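PDB 5C1C: pectinesterase, which catalyses the hydrolysis of methyl esters in pectin, releasing methanol, and is probably involved in the maceration and soft-rotting of plant tissue. Local coordinates for residues S31-A36 / D52-L57. The protein carries 1 engineered substitution. Residues are numbered along the deposited sequence; the frame is centred on the assembly and turned at random.
Sequences SSTSSA and DYAGDL. Engineered in segment 52-57: Asp56 (natural residue Asn).
The phenol of Tyr53 donates to Ser34 O at 2.6 Å from OH, the shortest polar link between 31-36 and 52-57. The carbonyl oxygen lies at the ring's edge near its plane, while the donor stands 31° from the carbonyl plane. With CG anti to the backbone N (chi1 -178°), the Tyr53 side chain reaches across so that its hydroxyl meets the turn of 32-34. There Ser32 OG accepts from Ser34 N at 3.0 Å, closing an ST turn and bringing the Ser32 hydroxyl near the phenol. Over one ring face, toward the rim, sits Gly55 N. Two waters bridge the loops: one donates to Ser32 O and accepts from Ala54 N, the other joins Thr33 O to Asp56 N. Parallel pairing begins where Ala36 N donates to Asp56 O at 2.9 Å, nearly straight at 164°; the engineered Asp56 thus contributes its backbone carbonyl. Ala36 CB packs 3.9 Å from Tyr53 CE2 and 4.3 Å from Leu57 CD1. Leu29 of helix 22-29 touches all three of these side chains, and Leu26 also meets Leu57. The contact thereby joins the loops leading into strands 36-40 and 57-61, neighbours in a parallel sheet near one end of the beta-helix.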
loop_
_atom_site.group_PDB
_atom_site.type_symbol
_atom_site.label_atom_id
_atom_site.label_comp_id
_atom_site.label_asym_id
_atom_site.label_seq_id
_atom_site.Cartn_x
_atom_site.Cartn_y
_atom_site.Cartn_z
ATOM N N SER A 31 -13.566 18.704 -14.459
ATOM C CA SER A 31 -14.752 18.020 -13.922
ATOM C C SER A 31 -15.347 16.893 -14.776
ATOM O O SER A 31 -16.552 16.666 -14.721
ATOM C CB SER A 31 -15.850 19.055 -13.673
ATOM O OG SER A 31 -15.425 20.029 -12.733
ATOM N N SER A 32 -14.516 16.116 -15.457
ATOM C CA SER A 32 -14.988 15.182 -16.469
ATOM C C SER A 32 -15.169 13.809 -15.824
ATOM O O SER A 32 -14.531 13.511 -14.813
ATOM C CB SER A 32 -13.975 15.121 -17.614
ATOM O OG SER A 32 -14.245 14.058 -18.507
ATOM N N THR A 33 -16.055 12.996 -16.396
ATOM C CA THR A 33 -16.218 11.595 -15.993
ATOM C C THR A 33 -15.635 10.631 -17.024
ATOM O O THR A 33 -15.776 9.416 -16.887
ATOM C CB THR A 33 -17.701 11.233 -15.802
ATOM O OG1 THR A 33 -18.413 11.520 -17.008
ATOM C CG2 THR A 33 -18.293 12.025 -14.658
ATOM N N SER A 34 -15.007 11.177 -18.062
ATOM C CA SER A 34 -14.290 10.374 -19.044
ATOM C C SER A 34 -13.062 9.734 -18.387
ATOM O O SER A 34 -12.508 10.271 -17.430
ATOM C CB SER A 34 -13.844 11.251 -20.206
ATOM O OG SER A 34 -14.961 11.936 -20.749
ATOM N N SER A 35 -12.658 8.575 -18.886
ATOM C CA SER A 35 -11.426 7.976 -18.410
ATOM C C SER A 35 -10.292 8.896 -18.862
ATOM O O SER A 35 -10.405 9.600 -19.869
ATOM C CB SER A 35 -11.254 6.549 -18.933
ATOM O OG SER A 35 -11.027 6.551 -20.324
ATOM N N ALA A 36 -9.225 8.937 -18.076
ATOM C CA ALA A 36 -8.101 9.803 -18.376
ATOM C C ALA A 36 -6.816 9.173 -17.909
ATOM O O ALA A 36 -6.817 8.241 -17.095
ATOM C CB ALA A 36 -8.283 11.147 -17.711
ATOM N N ASP A 52 -9.040 13.298 -6.745
ATOM C CA ASP A 52 -10.492 13.234 -6.616
ATOM C C ASP A 52 -11.207 13.338 -7.962
ATOM O O ASP A 52 -12.384 13.668 -8.013
ATOM C CB ASP A 52 -10.989 14.313 -5.640
ATOM C CG ASP A 52 -10.665 15.731 -6.103
ATOM O OD1 ASP A 52 -10.212 15.918 -7.247
ATOM O OD2 ASP A 52 -10.866 16.665 -5.307
ATOM N N TYR A 53 -10.507 13.026 -9.043
ATOM C CA TYR A 53 -11.089 13.063 -10.385
ATOM C C TYR A 53 -12.343 12.186 -10.473
ATOM O O TYR A 53 -12.381 11.076 -9.913
ATOM C CB TYR A 53 -10.049 12.577 -11.395
ATOM C CG TYR A 53 -10.494 12.596 -12.839
ATOM C CD1 TYR A 53 -10.824 13.790 -13.466
ATOM C CD2 TYR A 53 -10.554 11.420 -13.591
ATOM C CE1 TYR A 53 -11.215 13.815 -14.792
ATOM C CE2 TYR A 53 -10.940 11.434 -14.923
ATOM C CZ TYR A 53 -11.270 12.645 -15.519
ATOM O OH TYR A 53 -11.672 12.709 -16.837
ATOM N N ALA A 54 -13.355 12.675 -11.194
ATOM C CA ALA A 54 -14.658 12.005 -11.245
ATOM C C ALA A 54 -14.642 10.762 -12.120
ATOM O O ALA A 54 -15.410 9.847 -11.892
ATOM C CB ALA A 54 -15.746 12.964 -11.717
ATOM N N GLY A 55 -13.793 10.748 -13.138
ATOM C CA GLY A 55 -13.674 9.596 -14.018
ATOM C C GLY A 55 -12.619 8.620 -13.530
ATOM O O GLY A 55 -12.097 8.769 -12.427
ATOM N N ASP A 56 -12.312 7.634 -14.368
ATOM C CA ASP A 56 -11.265 6.652 -14.079
ATOM C C ASP A 56 -9.912 7.190 -14.517
ATOM O O ASP A 56 -9.665 7.379 -15.709
ATOM C CB ASP A 56 -11.553 5.329 -14.784
ATOM C CG ASP A 56 -12.680 4.532 -14.119
ATOM O OD1 ASP A 56 -13.080 4.829 -12.969
ATOM O OD2 ASP A 56 -13.156 3.583 -14.759
ATOM N N LEU A 57 -9.047 7.465 -13.547
ATOM C CA LEU A 57 -7.737 8.046 -13.825
ATOM C C LEU A 57 -6.679 6.977 -13.685
ATOM O O LEU A 57 -6.711 6.180 -12.742
ATOM C CB LEU A 57 -7.442 9.194 -12.860
ATOM C CG LEU A 57 -6.054 9.828 -12.881
ATOM C CD1 LEU A 57 -5.794 10.450 -14.246
ATOM C CD2 LEU A 57 -5.979 10.887 -11.801
HETATM O O HOH W 1 -13.534 15.228 -12.511
HETATM O O HOH W 2 -14.282 7.085 -16.446
#